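Local atomic coordinates of sensor protein CzcS (Pseudomonas aeruginosa, PDB entry 5GPO), a protein that senses zinc as the histidine kinase of a two-component system tied to metal detoxification and antibiotic resistance, with this chain forming its sensor domain. Residues B[51-55]-B[64-68]; B[81-86]-B[120-124]; B[91-95]-B[106-111]. All coordinates share one frame; numbering follows the deposited sequence. Where two conformers were deposited one is given.

Contact 1 of 3, residues B[51-55]-B[64-68]; sequences LHLSI and LMSFG
H52 lies over the backbone of the neighbouring strand, its imidazole resting on the carbonyl oxygen of F67. Followed outward, its CB only skirts F67 O; CG, placed anti to the backbone N (chi1 -173°), comes closer, and CD2 reaches 3.3 Å from the same F67 O, while ND1 stays about as far from it as CB does. That oxygen sits under one face of the ring, off toward the rim, so it meets the face, closest at CD2. Beyond, NE2 and CE1 both lie close to S66 OG, which is near the ring plane and 3.5 Å from CE1. F67 O also accepts the nearly linear bond from L53 N at 2.9 Å, and F67 N returns a bond to L53 O.

On the other face of the sheet L53 and F67 lie side by side, with the leucine CD2 at 3.8 Å from F67 CZ. The phenylalanine CG stands between its own backbone N and carbonyl carbon (chi1 48°), which brings the ring in beside L53. I55 and M65 likewise run side by side, M65 SD at 4.2 Å from I55 CD1, and L41 of the second subunit packs on both. I55 N bonds to M65 O, while I55 O accepts from two successive amides, M65 N at 3.1 Å and L64 N at 2.7 Å. Both L64 and M65 thus face I55, a classic beta bulge. The backbone of G68 packs tightly against L51, its CA 3.3 Å from L51 O. The pairing is an antiparallel hairpin at the edge of a five-stranded sheet whose order, 63-68, 51-57, 119-127, 104-113, 93-98, is consistent with a PAS-like sensor domain.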
ATOM      1  N   LEU B  51       2.775  -4.609   3.029  1.00 20.20           N
ATOM      2  CA  LEU B  51       4.160  -4.211   2.906  1.00 20.60           C
ATOM      3  C   LEU B  51       4.472  -3.223   4.023  1.00 15.98           C
ATOM      4  O   LEU B  51       3.599  -2.472   4.469  1.00 19.11           O
ATOM      5  CB  LEU B  51       4.412  -3.594   1.523  1.00 18.72           C
ATOM      6  CG  LEU B  51       4.171  -4.435   0.270  1.00 20.95           C
ATOM      7  CD1 LEU B  51       3.958  -3.510  -0.907  1.00 22.06           C
ATOM      8  CD2 LEU B  51       5.378  -5.338   0.006  1.00 17.09           C
ATOM      9  N   HIS B  52       5.710  -3.255   4.510  1.00 17.88           N
ATOM     10  CA  HIS B  52       6.126  -2.286   5.508  1.00 18.87           C
ATOM     11  C   HIS B  52       7.522  -1.790   5.159  1.00 19.31           C
ATOM     12  O   HIS B  52       8.359  -2.558   4.676  1.00 20.41           O
ATOM     13  CB  HIS B  52       6.107  -2.885   6.918  1.00 18.28           C
ATOM     14  CG  HIS B  52       6.358  -1.875   7.999  1.00 21.01           C
ATOM     15  ND1 HIS B  52       7.625  -1.548   8.426  1.00 23.15           N
ATOM     16  CD2 HIS B  52       5.506  -1.114   8.730  1.00 24.42           C
ATOM     17  CE1 HIS B  52       7.549  -0.635   9.382  1.00 17.98           C
ATOM     18  NE2 HIS B  52       6.273  -0.350   9.582  1.00 25.04           N
ATOM     19  N   LEU B  53       7.751  -0.499   5.353  1.00 16.24           N
ATOM     20  CA  LEU B  53       9.046   0.078   5.007  1.00 22.08           C
ATOM     21  C   LEU B  53       9.613   0.850   6.185  1.00 21.90           C
ATOM     22  O   LEU B  53       8.938   1.723   6.746  1.00 14.09           O
ATOM     23  CB  LEU B  53       8.927   0.978   3.777  1.00 16.72           C
ATOM     24  CG  LEU B  53      10.228   1.623   3.265  1.00 20.27           C
ATOM     25  CD1 LEU B  53      11.285   0.560   2.972  1.00 17.67           C
ATOM     26  CD2 LEU B  53       9.950   2.458   2.025  1.00 21.42           C
ATOM     27  N   SER B  54      10.845   0.506   6.570  1.00 18.83           N
ATOM     28  CA  SER B  54      11.577   1.183   7.636  0.73 18.94           C
ATOM     29  C   SER B  54      12.852   1.762   7.066  1.00 21.21           C
ATOM     30  O   SER B  54      13.630   1.050   6.413  1.00 23.34           O
ATOM     31  CB  SER B  54      11.928   0.229   8.781  0.73 19.42           C
ATOM     32  OG  SER B  54      10.797  -0.136   9.533  0.73 19.11           O
ATOM     33  N   ILE B  55      13.081   3.049   7.303  1.00 18.89           N
ATOM     34  CA  ILE B  55      14.279   3.730   6.848  1.00 19.41           C
ATOM     35  C   ILE B  55      14.931   4.367   8.058  1.00 18.51           C
ATOM     36  O   ILE B  55      14.297   5.171   8.748  1.00 21.59           O
ATOM     37  CB  ILE B  55      13.942   4.761   5.767  1.00 19.85           C
ATOM     38  CG1 ILE B  55      13.410   3.990   4.554  1.00 20.91           C
ATOM     39  CG2 ILE B  55      15.168   5.614   5.424  1.00 22.60           C
ATOM     40  CD1 ILE B  55      13.363   4.771   3.323  1.00 31.06           C
ATOM     41  N   LEU B  64      14.125   7.218  10.428  1.00 20.96           N
ATOM     42  CA  LEU B  64      13.790   8.434   9.708  1.00 25.48           C
ATOM     43  C   LEU B  64      12.392   8.362   9.115  1.00 25.26           C
ATOM     44  O   LEU B  64      11.663   9.354   9.147  1.00 25.06           O
ATOM     45  CB  LEU B  64      14.819   8.720   8.604  1.00 29.13           C
ATOM     46  CG  LEU B  64      14.455   9.768   7.538  1.00 35.99           C
ATOM     47  CD1 LEU B  64      14.200  11.144   8.149  1.00 37.40           C
ATOM     48  CD2 LEU B  64      15.508   9.867   6.444  1.00 32.06           C
ATOM     49  N   MET B  65      12.006   7.201   8.586  1.00 23.24           N
ATOM     50  CA  MET B  65      10.661   6.994   8.061  1.00 25.17           C
ATOM     51  C   MET B  65      10.205   5.593   8.415  1.00 17.02           C
ATOM     52  O   MET B  65      10.999   4.653   8.384  1.00 20.43           O
ATOM     53  CB  MET B  65      10.581   7.131   6.544  1.00 20.66           C
ATOM     54  CG  MET B  65      11.088   8.400   5.941  1.00 29.26           C
ATOM     55  SD  MET B  65      11.005   8.098   4.165  1.00 27.66           S
ATOM     56  CE  MET B  65      11.942   9.487   3.553  1.00 31.56           C
ATOM     57  N   SER B  66       8.922   5.461   8.723  1.00 17.51           N
ATOM     58  CA  SER B  66       8.335   4.165   9.015  1.00 18.58           C
ATOM     59  C   SER B  66       6.873   4.223   8.595  1.00 20.04           C
ATOM     60  O   SER B  66       6.156   5.129   9.026  1.00 18.40           O
ATOM     61  CB  SER B  66       8.478   3.840  10.501  1.00 22.97           C
ATOM     62  OG  SER B  66       7.921   2.581  10.806  1.00 25.77           O
ATOM     63  N   PHE B  67       6.446   3.310   7.718  1.00 20.81           N
ATOM     64  CA  PHE B  67       5.035   3.244   7.353  1.00 17.08           C
ATOM     65  C   PHE B  67       4.724   1.902   6.699  1.00 21.38           C
ATOM     66  O   PHE B  67       5.615   1.159   6.298  1.00 18.21           O
ATOM     67  CB  PHE B  67       4.641   4.400   6.424  1.00 20.59           C
ATOM     68  CG  PHE B  67       5.577   4.602   5.272  1.00 20.64           C
ATOM     69  CD1 PHE B  67       5.506   3.790   4.147  1.00 19.35           C
ATOM     70  CD2 PHE B  67       6.520   5.617   5.299  1.00 22.18           C
ATOM     71  CE1 PHE B  67       6.360   3.982   3.074  1.00 20.11           C
ATOM     72  CE2 PHE B  67       7.382   5.815   4.232  1.00 22.91           C
ATOM     73  CZ  PHE B  67       7.300   4.999   3.114  1.00 20.37           C
ATOM     74  N   GLY B  68       3.431   1.615   6.582  1.00 18.78           N
ATOM     75  CA  GLY B  68       3.004   0.378   5.968  1.00 22.00           C
ATOM     76  C   GLY B  68       2.178  -0.455   6.921  1.00 19.29           C
ATOM     77  O   GLY B  68       1.611   0.054   7.896  1.00 18.06           O
TER

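Contact 2 of 3, residues B[81-86]-B[120-124]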
ATOM      1  N   LEU B  81      17.845  -8.321  10.837  1.00 21.85           N
ATOM      2  CA  LEU B  81      18.261  -7.852   9.517  1.00 17.88           C
ATOM      3  C   LEU B  81      19.185  -6.646   9.623  1.00 20.28           C
ATOM      4  O   LEU B  81      20.205  -6.576   8.929  1.00 25.59           O
ATOM      5  CB  LEU B  81      17.030  -7.502   8.678  1.00 19.95           C
ATOM      6  CG  LEU B  81      17.317  -6.953   7.285  1.00 22.80           C
ATOM      7  CD1 LEU B  81      18.190  -7.909   6.515  1.00 22.06           C
ATOM      8  CD2 LEU B  81      15.999  -6.725   6.553  1.00 19.89           C
ATOM      9  N   LEU B  82      18.839  -5.681  10.483  1.00 15.26           N
ATOM     10  CA  LEU B  82      19.688  -4.515  10.675  1.00 19.61           C
ATOM     11  C   LEU B  82      21.061  -4.919  11.187  1.00 28.11           C
ATOM     12  O   LEU B  82      22.069  -4.301  10.827  1.00 23.59           O
ATOM     13  CB  LEU B  82      19.035  -3.538  11.658  1.00 21.70           C
ATOM     14  CG  LEU B  82      19.929  -2.383  12.118  1.00 24.29           C
ATOM     15  CD1 LEU B  82      20.320  -1.538  10.901  1.00 25.49           C
ATOM     16  CD2 LEU B  82      19.210  -1.527  13.156  1.00 22.65           C
ATOM     17  N   ALA B  83      21.118  -5.972  12.003  1.00 26.23           N
ATOM     18  CA  ALA B  83      22.401  -6.433  12.519  1.00 25.77           C
ATOM     19  C   ALA B  83      23.237  -7.057  11.411  1.00 28.90           C
ATOM     20  O   ALA B  83      24.463  -6.896  11.381  1.00 27.02           O
ATOM     21  CB  ALA B  83      22.183  -7.421  13.662  1.00 27.48           C
ATOM     22  N   ARG B  84      22.594  -7.758  10.475  1.00 25.52           N
ATOM     23  CA  ARG B  84      23.360  -8.315   9.364  1.00 31.33           C
ATOM     24  C   ARG B  84      23.911  -7.213   8.469  1.00 26.27           C
ATOM     25  O   ARG B  84      25.041  -7.318   7.979  1.00 29.52           O
ATOM     26  CB  ARG B  84      22.502  -9.303   8.579  1.00 27.48           C
ATOM     27  CG  ARG B  84      22.299 -10.592   9.346  1.00 38.17           C
ATOM     28  CD  ARG B  84      21.290 -11.498   8.675  1.00 39.36           C
ATOM     29  NE  ARG B  84      21.757 -11.993   7.384  1.00 37.07           N
ATOM     30  CZ  ARG B  84      20.995 -12.689   6.545  1.00 42.16           C
ATOM     31  NH1 ARG B  84      19.736 -12.951   6.868  1.00 37.92           N
ATOM     32  NH2 ARG B  84      21.482 -13.106   5.382  1.00 35.51           N
ATOM     33  N   LEU B  85      23.146  -6.135   8.268  1.00 24.42           N
ATOM     34  CA  LEU B  85      23.631  -5.008   7.470  1.00 24.26           C
ATOM     35  C   LEU B  85      24.836  -4.352   8.136  1.00 33.49           C
ATOM     36  O   LEU B  85      25.843  -4.051   7.482  1.00 34.89           O
ATOM     37  CB  LEU B  85      22.512  -3.985   7.275  1.00 32.04           C
ATOM     38  CG  LEU B  85      21.346  -4.336   6.354  1.00 26.55           C
ATOM     39  CD1 LEU B  85      20.280  -3.243   6.413  1.00 25.11           C
ATOM     40  CD2 LEU B  85      21.824  -4.532   4.923  1.00 30.53           C
ATOM     41  N   GLN B  86      24.752  -4.128   9.448  1.00 31.42           N
ATOM     42  CA  GLN B  86      25.824  -3.454  10.167  1.00 33.69           C
ATOM     43  C   GLN B  86      27.060  -4.331  10.334  1.00 42.16           C
ATOM     44  O   GLN B  86      28.140  -3.803  10.629  1.00 44.33           O
ATOM     45  CB  GLN B  86      25.293  -2.970  11.517  1.00 29.06           C
ATOM     46  CG  GLN B  86      24.201  -1.911  11.347  1.00 38.60           C
ATOM     47  CD  GLN B  86      23.666  -1.361  12.660  1.00 45.47           C
ATOM     48  OE1 GLN B  86      23.623  -2.059  13.674  1.00 40.41           O
ATOM     49  NE2 GLN B  86      23.260  -0.095  12.645  1.00 41.54           N
ATOM     50  N   VAL B 120      21.445   5.928   4.843  1.00 20.55           N
ATOM     51  CA  VAL B 120      20.296   5.268   5.448  1.00 19.09           C
ATOM     52  C   VAL B 120      20.392   3.762   5.260  1.00 20.96           C
ATOM     53  O   VAL B 120      21.026   3.260   4.320  1.00 19.93           O
ATOM     54  CB  VAL B 120      18.939   5.790   4.899  1.00 16.72           C
ATOM     55  CG1 VAL B 120      18.724   7.270   5.270  1.00 20.31           C
ATOM     56  CG2 VAL B 120      18.782   5.532   3.371  1.00 15.77           C
ATOM     57  N   GLN B 121      19.765   3.038   6.179  1.00 15.93           N
ATOM     58  CA  GLN B 121      19.534   1.607   6.051  1.00 17.13           C
ATOM     59  C   GLN B 121      18.048   1.404   5.793  1.00 18.59           C
ATOM     60  O   GLN B 121      17.214   1.981   6.499  1.00 16.13           O
ATOM     61  CB  GLN B 121      19.952   0.838   7.307  1.00 18.39           C
ATOM     62  CG  GLN B 121      21.376   1.099   7.806  1.00 21.21           C
ATOM     63  CD  GLN B 121      22.429   0.309   7.049  1.00 22.66           C
ATOM     64  OE1 GLN B 121      22.202  -0.140   5.930  1.00 28.58           O
ATOM     65  NE2 GLN B 121      23.592   0.130   7.670  1.00 25.52           N
ATOM     66  N   VAL B 122      17.726   0.590   4.791  1.00 18.11           N
ATOM     67  CA  VAL B 122      16.364   0.440   4.284  1.00 18.67           C
ATOM     68  C   VAL B 122      15.934  -0.989   4.553  1.00 19.17           C
ATOM     69  O   VAL B 122      16.587  -1.934   4.095  1.00 21.30           O
ATOM     70  CB  VAL B 122      16.271   0.758   2.784  1.00 17.20           C
ATOM     71  CG1 VAL B 122      14.830   0.480   2.264  1.00 19.03           C
ATOM     72  CG2 VAL B 122      16.684   2.212   2.515  1.00 19.70           C
ATOM     73  N   LEU B 123      14.838  -1.147   5.281  1.00 17.98           N
ATOM     74  CA  LEU B 123      14.320  -2.453   5.671  1.00 17.15           C
ATOM     75  C   LEU B 123      12.928  -2.606   5.069  1.00 19.81           C
ATOM     76  O   LEU B 123      11.974  -1.972   5.534  1.00 18.88           O
ATOM     77  CB  LEU B 123      14.284  -2.589   7.194  1.00 19.01           C
ATOM     78  CG  LEU B 123      15.598  -2.341   7.931  1.00 18.03           C
ATOM     79  CD1 LEU B 123      15.428  -2.444   9.459  1.00 17.82           C
ATOM     80  CD2 LEU B 123      16.666  -3.313   7.488  1.00 23.19           C
ATOM     81  N   LEU B 124      12.806  -3.446   4.044  1.00 18.22           N
ATOM     82  CA  LEU B 124      11.540  -3.664   3.358  1.00 18.88           C
ATOM     83  C   LEU B 124      11.022  -5.064   3.661  1.00 17.85           C
ATOM     84  O   LEU B 124      11.714  -6.065   3.419  1.00 18.37           O
ATOM     85  CB  LEU B 124      11.704  -3.454   1.850  1.00 14.15           C
ATOM     86  CG  LEU B 124      10.507  -3.703   0.929  1.00 15.51           C
ATOM     87  CD1 LEU B 124       9.349  -2.748   1.211  1.00 17.04           C
ATOM     88  CD2 LEU B 124      10.988  -3.548  -0.524  1.00 18.59           C
TER
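Q121 and L123 are the two residues through which the strand meets the helix, both with their CB directed at it. Q121 bends sharply at its second torsion (chi2 -81°), which lays the amide alongside L85 and Q86. L85 passes it in the opposite direction, its CD1 3.7 Å from Q121 OE1; L82 CD1 approaches Q121 CG at 4.2 Å, and Q86 CG skirts Q121 NE2 at a similar range. The contact of L85 CD1 with OE1 is plain packing; the oxygen's hydrogen-bond partner is S111 OG on the next strand. V122 turns its side chain to the far face, where L17 of the second subunit packs on it. L123 returns to the helix between two leucines one turn apart: its CD2 lies 3.6 Å from L81 CD2 and 3.8 Å from L85 CD1, while its CD1 reaches toward L82 CB at 4.4 Å. L124 leads away again, to I108 and to K16 of the second subunit.

The result is a helix laid across a sheet by mostly apolar contacts, with the Q121 amide among them; the N-to-C directions of segments 81-86 and 120-124 stand 141° apart. L81 and L85 also rest on V93 and L82 on L56, so helix 75-86 spans from strand 51-57 over strand 119-127 to strand 93-98, on the face turned from the second subunit's L17.

Contact 3 of 3, residues B[91-95]-B[106-111]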
ATOM      1  N   GLN B  91      25.196  -7.277   0.295  1.00 27.24           N
ATOM      2  CA  GLN B  91      23.912  -6.620   0.047  1.00 27.03           C
ATOM      3  C   GLN B  91      23.412  -6.849  -1.377  1.00 32.28           C
ATOM      4  O   GLN B  91      24.215  -6.983  -2.304  1.00 25.80           O
ATOM      5  CB  GLN B  91      24.022  -5.128   0.328  1.00 26.55           C
ATOM      6  CG  GLN B  91      24.426  -4.817   1.761  1.00 31.16           C
ATOM      7  CD  GLN B  91      24.239  -3.354   2.093  1.00 29.49           C
ATOM      8  OE1 GLN B  91      23.718  -2.588   1.281  1.00 27.09           O
ATOM      9  NE2 GLN B  91      24.651  -2.960   3.294  1.00 33.05           N
ATOM     10  N   PRO B  92      22.076  -6.890  -1.559  1.00 25.26           N
ATOM     11  CA  PRO B  92      21.075  -6.788  -0.492  1.00 22.87           C
ATOM     12  C   PRO B  92      21.012  -8.052   0.377  1.00 26.31           C
ATOM     13  O   PRO B  92      21.341  -9.141  -0.090  1.00 22.96           O
ATOM     14  CB  PRO B  92      19.769  -6.554  -1.263  1.00 22.43           C
ATOM     15  CG  PRO B  92      20.002  -7.180  -2.595  1.00 25.31           C
ATOM     16  CD  PRO B  92      21.456  -6.941  -2.896  1.00 28.19           C
ATOM     17  N   VAL B  93      20.639  -7.884   1.639  1.00 20.84           N
ATOM     18  CA  VAL B  93      20.505  -8.988   2.582  1.00 17.05           C
ATOM     19  C   VAL B  93      19.047  -9.433   2.612  1.00 22.21           C
ATOM     20  O   VAL B  93      18.143  -8.611   2.794  1.00 18.65           O
ATOM     21  CB  VAL B  93      20.974  -8.573   3.991  1.00 27.29           C
ATOM     22  CG1 VAL B  93      20.792  -9.720   4.963  1.00 24.82           C
ATOM     23  CG2 VAL B  93      22.438  -8.123   3.970  1.00 26.72           C
ATOM     24  N   PHE B  94      18.819 -10.734   2.456  1.00 20.02           N
ATOM     25  CA  PHE B  94      17.493 -11.322   2.506  1.00 22.33           C
ATOM     26  C   PHE B  94      17.279 -11.994   3.848  1.00 24.84           C
ATOM     27  O   PHE B  94      18.202 -12.552   4.449  1.00 26.38           O
ATOM     28  CB  PHE B  94      17.286 -12.356   1.398  1.00 30.08           C
ATOM     29  CG  PHE B  94      16.989 -11.757   0.065  1.00 25.34           C
ATOM     30  CD1 PHE B  94      15.681 -11.453  -0.289  1.00 29.36           C
ATOM     31  CD2 PHE B  94      18.007 -11.499  -0.839  1.00 22.37           C
ATOM     32  CE1 PHE B  94      15.392 -10.895  -1.532  1.00 28.02           C
ATOM     33  CE2 PHE B  94      17.727 -10.952  -2.083  1.00 30.46           C
ATOM     34  CZ  PHE B  94      16.414 -10.645  -2.426  1.00 24.20           C
ATOM     35  N   GLN B  95      16.037 -11.956   4.310  1.00 24.06           N
ATOM     36  CA  GLN B  95      15.706 -12.575   5.580  1.00 26.37           C
ATOM     37  C   GLN B  95      14.324 -13.181   5.481  1.00 32.31           C
ATOM     38  O   GLN B  95      13.363 -12.476   5.165  1.00 27.93           O
ATOM     39  CB  GLN B  95      15.755 -11.557   6.708  1.00 23.25           C
ATOM     40  CG  GLN B  95      15.396 -12.144   8.043  1.00 22.63           C
ATOM     41  CD  GLN B  95      15.052 -11.067   9.026  1.00 24.38           C
ATOM     42  OE1 GLN B  95      14.054 -10.350   8.854  1.00 26.14           O
ATOM     43  NE2 GLN B  95      15.880 -10.914  10.048  1.00 28.25           N
ATOM     44  N   LEU B 106       9.038 -12.173   4.579  1.00 22.17           N
ATOM     45  CA  LEU B 106      10.234 -12.038   3.759  1.00 24.06           C
ATOM     46  C   LEU B 106      10.628 -10.570   3.745  1.00 20.27           C
ATOM     47  O   LEU B 106       9.810  -9.705   3.421  1.00 22.47           O
ATOM     48  CB  LEU B 106      10.020 -12.557   2.335  1.00 27.48           C
ATOM     49  CG  LEU B 106      11.271 -12.387   1.455  1.00 29.00           C
ATOM     50  CD1 LEU B 106      12.493 -13.082   2.061  1.00 36.70           C
ATOM     51  CD2 LEU B 106      11.030 -12.868   0.010  1.00 25.62           C
ATOM     52  N   SER B 107      11.853 -10.292   4.172  1.00 20.72           N
ATOM     53  CA  SER B 107      12.377  -8.943   4.193  1.00 22.66           C
ATOM     54  C   SER B 107      13.662  -8.874   3.374  1.00 20.75           C
ATOM     55  O   SER B 107      14.330  -9.886   3.121  1.00 20.97           O
ATOM     56  CB  SER B 107      12.659  -8.459   5.618  1.00 17.89           C
ATOM     57  OG  SER B 107      11.590  -8.750   6.490  1.00 23.39           O
ATOM     58  N   ILE B 108      13.978  -7.659   2.944  1.00 21.51           N
ATOM     59  CA  ILE B 108      15.211  -7.351   2.233  1.00 19.50           C
ATOM     60  C   ILE B 108      15.739  -6.054   2.816  1.00 20.60           C
ATOM     61  O   ILE B 108      14.956  -5.159   3.172  1.00 18.11           O
ATOM     62  CB  ILE B 108      14.989  -7.264   0.696  1.00 21.19           C
ATOM     63  CG1 ILE B 108      16.326  -7.233  -0.058  1.00 21.59           C
ATOM     64  CG2 ILE B 108      14.108  -6.081   0.312  1.00 16.42           C
ATOM     65  CD1 ILE B 108      16.166  -7.296  -1.576  1.00 19.39           C
ATOM     66  N   GLY B 109      17.052  -5.961   2.971  1.00 19.14           N
ATOM     67  CA  GLY B 109      17.676  -4.768   3.500  1.00 19.29           C
ATOM     68  C   GLY B 109      18.867  -4.332   2.670  1.00 21.55           C
ATOM     69  O   GLY B 109      19.582  -5.152   2.098  1.00 21.67           O
ATOM     70  N   ALA B 110      19.069  -3.017   2.606  1.00 18.21           N
ATOM     71  CA  ALA B 110      20.258  -2.500   1.945  1.00 18.02           C
ATOM     72  C   ALA B 110      20.596  -1.117   2.482  1.00 20.42           C
ATOM     73  O   ALA B 110      19.737  -0.380   2.976  1.00 19.48           O
ATOM     74  CB  ALA B 110      20.087  -2.459   0.419  1.00 17.62           C
ATOM     75  N   SER B 111      21.873  -0.773   2.371  1.00 18.31           N
ATOM     76  CA  SER B 111      22.319   0.577   2.670  1.00 23.91           C
ATOM     77  C   SER B 111      22.147   1.437   1.428  1.00 29.26           C
ATOM     78  O   SER B 111      22.354   0.970   0.301  1.00 24.48           O
ATOM     79  CB  SER B 111      23.779   0.595   3.132  1.00 23.34           C
ATOM     80  OG  SER B 111      23.998  -0.275   4.230  1.00 27.99           O
TER
HETATM   81  O   HOH W   1      23.546  -1.435  -1.496  1.00 33.90           O
HETATM   82  O   HOH W   2      12.784  -7.614   8.775  1.00 21.69           O
HETATM   83  O   HOH W   3      11.797 -10.982   7.424  1.00 28.56           O
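F94 lays its ring over I108, whose CG1 makes a CH-pi contact 4.1 Å from the ring centroid and 13° off the normal; the CD1 of I108 goes further, to 3.5 Å from F94 CZ. The isoleucine chain extends alongside the phenylalanine, CG1 lying anti to the backbone N (chi1 -168°), and P92 flanks it on the same face, CB to I108 CD1 3.7 Å. L106 CD1 comes to the edge of the F94 ring; R10 of the second subunit packs on F94 and its L17 on I108.

Behind these groups runs the backbone ladder of an antiparallel beta hairpin, strand 93-98 with strand 104-113: V93 and G109 exchange two bonds, and so do Q95 and S107, the straightest being S107 N to Q95 O at 2.8 Å. At the entrance to the hairpin, past the cis peptide preceding P92, the extended side chain of Q91 carries the pairing one step further. Its OE1 accepts from S111 N at 2.8 Å, with the donor above the carbonyl plane, and its NE2 gives an in-plane bond to S111 OG at 2.9 Å.

Further out, one water links Q91 OE1 with S111 O, and another joins Q95 OE1 to S107 OG. These polar ends have further partners: S111 OG bonds to Q121 OE1, S107 OG to S125 OG, and Q95 NE2 to the carbonyl of A77 on helix 75-86.

All three contacts reach one antiparallel sheet, with contact 1 and contact 3 at opposite outer strands and the strand of contact 2 between them. S54 O receives L123 N at 2.8 Å, joining contact 1 to contact 2, whose centres are about 12 Å apart; on the other side L124 O receives I108 N at 2.8 Å, and contacts 2 and 3 lie about 7 Å apart between centres. Contacts 1 and 3 do not touch, their nearest atoms being about 7 Å apart. All three also meet the second subunit. The zinc ion, bound by H39 and D43, lies about 9 Å from the F67 side chain of contact 1.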